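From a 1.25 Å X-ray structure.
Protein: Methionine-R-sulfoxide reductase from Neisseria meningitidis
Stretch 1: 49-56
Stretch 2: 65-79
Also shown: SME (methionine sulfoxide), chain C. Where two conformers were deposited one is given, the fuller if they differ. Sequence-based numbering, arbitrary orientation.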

# COMPACT_ATOMS: atom_id res chain seq x y z
N TRP A 49 -8.40 8.34 -7.81
CA TRP A 49 -9.24 8.53 -6.67
C TRP A 49 -8.40 9.00 -5.51
O TRP A 49 -7.25 8.67 -5.35
N PHE A 50 -9.04 9.73 -4.60
CA PHE A 50 -8.42 10.22 -3.38
C PHE A 50 -7.83 9.08 -2.52
O PHE A 50 -6.71 9.24 -1.98
N TRP A 51 -8.52 7.98 -2.38
CA TRP A 51 -8.07 6.87 -1.62
C TRP A 51 -8.56 5.63 -2.26
O TRP A 51 -9.73 5.53 -2.66
N VAL A 52 -7.74 4.59 -2.33
CA VAL A 52 -8.19 3.30 -2.82
C VAL A 52 -7.35 2.18 -2.19
O VAL A 52 -6.12 2.28 -2.19
N GLY A 53 -7.98 1.15 -1.70
CA GLY A 53 -7.26 0.10 -1.03
C GLY A 53 -8.12 -0.91 -0.39
O GLY A 53 -9.32 -1.05 -0.76
N PHE A 54 -7.58 -1.65 0.56
CA PHE A 54 -8.21 -2.84 1.11
C PHE A 54 -8.20 -2.83 2.61
O PHE A 54 -7.21 -2.38 3.23
N TYR A 55 -9.21 -3.47 3.18
CA TYR A 55 -9.20 -3.94 4.55
C TYR A 55 -9.48 -5.42 4.54
O TYR A 55 -10.25 -5.90 3.69
N LEU A 56 -8.92 -6.15 5.46
CA LEU A 56 -9.03 -7.62 5.53
C LEU A 56 -9.65 -8.03 6.87
O LEU A 56 -9.35 -7.43 7.91
N VAL A 65 -9.15 -4.92 9.18
CA VAL A 65 -7.83 -4.41 9.45
C VAL A 65 -7.21 -3.87 8.15
O VAL A 65 -7.23 -4.54 7.12
N LEU A 66 -6.67 -2.67 8.19
CA LEU A 66 -6.11 -2.01 7.07
C LEU A 66 -5.04 -2.82 6.41
O LEU A 66 -4.16 -3.37 7.07
N ALA A 67 -5.08 -2.92 5.09
CA ALA A 67 -4.17 -3.68 4.24
C ALA A 67 -3.56 -2.69 3.24
O ALA A 67 -3.68 -1.49 3.42
N PRO A 68 -3.00 -3.12 2.10
CA PRO A 68 -2.45 -2.13 1.16
C PRO A 68 -3.48 -1.11 0.68
O PRO A 68 -4.63 -1.46 0.42
N PHE A 69 -3.01 0.11 0.43
CA PHE A 69 -3.83 1.19 -0.08
C PHE A 69 -2.95 2.30 -0.62
O PHE A 69 -1.76 2.38 -0.26
N GLN A 70 -3.53 3.19 -1.38
CA GLN A 70 -2.94 4.44 -1.81
C GLN A 70 -3.85 5.57 -1.41
O GLN A 70 -5.07 5.46 -1.43
N GLY A 71 -3.23 6.70 -1.07
CA GLY A 71 -3.92 7.84 -0.54
C GLY A 71 -3.45 8.16 0.89
O GLY A 71 -2.49 7.52 1.39
N PRO A 72 -4.06 9.12 1.58
CA PRO A 72 -3.62 9.52 2.92
C PRO A 72 -3.85 8.44 3.98
O PRO A 72 -4.69 7.56 3.81
N LEU A 73 -3.37 8.72 5.18
CA LEU A 73 -3.26 7.58 6.19
C LEU A 73 -4.72 7.44 6.55
O LEU A 73 -5.58 8.32 6.38
N ALA A 74 -5.00 6.27 7.08
CA ALA A 74 -6.33 5.80 7.35
C ALA A 74 -6.45 5.11 8.67
O ALA A 74 -5.46 4.72 9.30
N CYS A 75 -7.67 4.95 9.14
CA CYS A 75 -8.03 4.13 10.31
C CYS A 75 -7.52 2.75 10.14
O CYS A 75 -7.72 2.18 9.07
N THR A 76 -6.95 2.11 11.16
CA THR A 76 -6.46 0.76 11.01
C THR A 76 -7.48 -0.33 11.22
O THR A 76 -7.26 -1.41 10.74
N ARG A 77 -8.55 -0.01 11.92
CA ARG A 77 -9.54 -0.96 12.35
C ARG A 77 -10.94 -0.47 12.20
O ARG A 77 -11.23 0.57 12.61
N ILE A 78 -11.81 -1.26 11.59
CA ILE A 78 -13.24 -0.95 11.43
C ILE A 78 -14.04 -2.15 11.99
O ILE A 78 -13.95 -3.25 11.46
N PRO A 79 -14.82 -1.94 13.04
CA PRO A 79 -15.63 -3.02 13.56
C PRO A 79 -16.64 -3.56 12.55
O PRO A 79 -17.24 -2.77 11.80

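Strand 51-56 runs antiparallel to the second stretch, and backbone amides and carbonyls satisfy one another along most of the join. Val52 and Gln70 exchange two hydrogen bonds, Val52 N to Gln70 O and Gln70 N to Val52 O, both 2.9 Å. Leu56 and Val65 do the same, with Leu56 N to Val65 O at 2.9 Å and Val65 N to Leu56 O at 2.8 Å. Between these pairs the register shifts by one residue, a beta bulge. There Phe54 N donates to Pro68 O (3.0 Å) and Phe54 O accepts from Ala67 N (2.9 Å). Gly53 leaves room for Phe69, since a CB here would clash with Phe69 CB and Pro68 O.

Two side-chain donors find backbone acceptors in the loop. Tyr55 OH donates to Cys75 O at 2.8 Å. Trp51 NE1 reaches Pro72 O at 2.9 Å, but the bent geometry makes this bond weak. Thr76 O is taken within its own stretch by Leu66 N (2.9 Å).

Tyr55 (chi1 m) lies on the same sheet face as Leu66. Its ring is sandwiched: Leu66 CD1 covers one face and Ile78 CD1 the opposite one, each 3.7 Å from Tyr55 CZ. Leu66 is t, p; Ile78 is m, t. Trp51 (chi1 t) starts sideways, but its indole comes nearer the second stretch. Phe69 (chi1 p) sets its CB over one indole face; the two aromatic planes are nearly parallel but slid apart. Ala74 CB lies 3.6 Å from Trp51 CZ2. Phe50 (chi1 t) receives Pro72 CD over its ring. Ala67 points toward strand 51-56, its CB 3.8 Å from Leu56 CD1.

Methionine sulfoxide, a substrate by the enzyme's name, places its CE 3.5 Å from Trp51 CE2, over the indole face opposite Phe69 CB. Its CG is 3.6 Å from Tyr55 OH, and its CB 3.7 Å from Ile78 CD1.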

# COMPACT_ATOMS: atom_id res chain seq x y z
CB TRP A 49 -9.95 7.22 -6.30
CG TRP A 49 -10.89 6.70 -7.34
CD1 TRP A 49 -11.77 7.43 -8.09
CD2 TRP A 49 -11.01 5.36 -7.77
NE1 TRP A 49 -12.48 6.62 -8.94
CE2 TRP A 49 -12.05 5.34 -8.75
CE3 TRP A 49 -10.42 4.17 -7.45
CZ2 TRP A 49 -12.47 4.15 -9.36
CZ3 TRP A 49 -10.85 3.01 -8.07
CH2 TRP A 49 -11.87 2.98 -9.03
CB PHE A 50 -9.49 10.96 -2.55
CG PHE A 50 -9.02 11.53 -1.27
CD1 PHE A 50 -8.11 12.60 -1.23
CD2 PHE A 50 -9.52 11.04 -0.08
CE1 PHE A 50 -7.64 13.11 -0.02
CE2 PHE A 50 -9.08 11.57 1.13
CZ PHE A 50 -8.25 12.66 1.11
CB TRP A 51 -8.61 6.99 -0.17
CG TRP A 51 -7.93 6.20 0.90
CD1 TRP A 51 -6.96 6.69 1.74
CD2 TRP A 51 -8.09 4.80 1.24
NE1 TRP A 51 -6.57 5.70 2.58
CE2 TRP A 51 -7.24 4.54 2.31
CE3 TRP A 51 -8.92 3.77 0.79
CZ2 TRP A 51 -7.15 3.30 2.93
CZ3 TRP A 51 -8.84 2.54 1.35
CH2 TRP A 51 -7.95 2.29 2.41
CB VAL A 52 -8.24 3.16 -4.36
CG1 VAL A 52 -6.90 3.50 -5.00
CG2 VAL A 52 -8.79 1.83 -4.81
CB PHE A 54 -7.52 -4.09 0.59
CG PHE A 54 -7.58 -4.23 -0.92
CD1 PHE A 54 -8.67 -4.81 -1.52
CD2 PHE A 54 -6.61 -3.65 -1.72
CE1 PHE A 54 -8.71 -4.88 -2.91
CE2 PHE A 54 -6.64 -3.73 -3.11
CZ PHE A 54 -7.75 -4.33 -3.67
CB TYR A 55 -10.28 -3.25 5.41
CG TYR A 55 -10.05 -1.83 5.76
CD1 TYR A 55 -9.65 -1.48 7.06
CD2 TYR A 55 -10.26 -0.77 4.84
CE1 TYR A 55 -9.41 -0.19 7.40
CE2 TYR A 55 -10.03 0.55 5.18
CZ TYR A 55 -9.57 0.86 6.47
OH TYR A 55 -9.31 2.16 6.81
CB LEU A 56 -7.68 -8.32 5.31
CG LEU A 56 -7.08 -8.09 3.92
CD1 LEU A 56 -5.65 -8.66 3.88
CD2 LEU A 56 -7.98 -8.57 2.78
CB VAL A 65 -6.99 -5.57 10.01
CG1 VAL A 65 -5.57 -5.12 10.32
CG2 VAL A 65 -7.63 -6.09 11.34
CB LEU A 66 -5.53 -0.65 7.52
CG LEU A 66 -4.96 0.30 6.45
CD1 LEU A 66 -6.04 0.68 5.46
CD2 LEU A 66 -4.38 1.50 7.27
CB ALA A 67 -4.86 -4.92 3.72
CB PRO A 68 -1.87 -2.98 0.06
CG PRO A 68 -1.43 -4.24 0.72
CD PRO A 68 -2.55 -4.49 1.74
CB PHE A 69 -4.75 1.73 0.99
CG PHE A 69 -4.03 2.54 2.10
CD1 PHE A 69 -3.49 1.92 3.18
CD2 PHE A 69 -3.93 3.90 1.95
CE1 PHE A 69 -2.87 2.67 4.17
CE2 PHE A 69 -3.30 4.67 2.97
CZ PHE A 69 -2.80 4.03 4.06
CB GLN A 70 -2.63 4.41 -3.30
CG GLN A 70 -1.72 3.29 -3.70
CD GLN A 70 -0.54 3.46 -4.50
OE1 GLN A 70 0.19 2.48 -4.82
NE2 GLN A 70 -0.28 4.65 -4.88
CB PRO A 72 -4.41 10.80 3.18
CG PRO A 72 -5.64 10.62 2.34
CD PRO A 72 -5.15 9.97 1.08
CB LEU A 73 -2.41 7.98 7.39
CG LEU A 73 -2.94 9.15 8.22
CD1 LEU A 73 -3.92 8.66 9.27
CD2 LEU A 73 -1.81 9.94 8.85
CB ALA A 74 -6.82 4.79 6.22
CB CYS A 75 -9.56 4.02 10.52
SG CYS A 75 -10.48 5.63 10.53
CB THR A 76 -5.17 0.47 11.78
OG1 THR A 76 -5.49 0.52 13.17
CG2 THR A 76 -4.05 1.46 11.41
CB ARG A 77 -9.29 -1.44 13.79
CG ARG A 77 -8.08 -2.36 13.86
CD ARG A 77 -7.67 -2.88 15.17
NE ARG A 77 -6.50 -3.74 14.94
CZ ARG A 77 -6.44 -5.06 14.80
NH1 ARG A 77 -7.52 -5.81 14.87
NH2 ARG A 77 -5.26 -5.63 14.62
CB ILE A 78 -13.60 -0.65 9.95
CG1 ILE A 78 -12.79 0.56 9.43
CG2 ILE A 78 -15.10 -0.31 9.85
CD1 ILE A 78 -12.93 0.76 7.97
CB PRO A 79 -16.32 -2.42 14.78
CG PRO A 79 -15.51 -1.25 15.13
CD PRO A 79 -14.96 -0.72 13.86
N SME C . -15.14 5.51 5.03
CA SME C . -14.92 4.12 5.50
CB SME C . -13.66 3.97 6.37
CG SME C . -12.34 3.74 5.60
S SME C . -11.68 5.22 4.94
OE SME C . -12.54 6.20 4.30
CE SME C . -10.30 4.58 4.09
C SME C . -16.15 3.60 6.19
O SME C . -16.15 2.41 6.55
OXT SME C . -17.16 4.38 6.35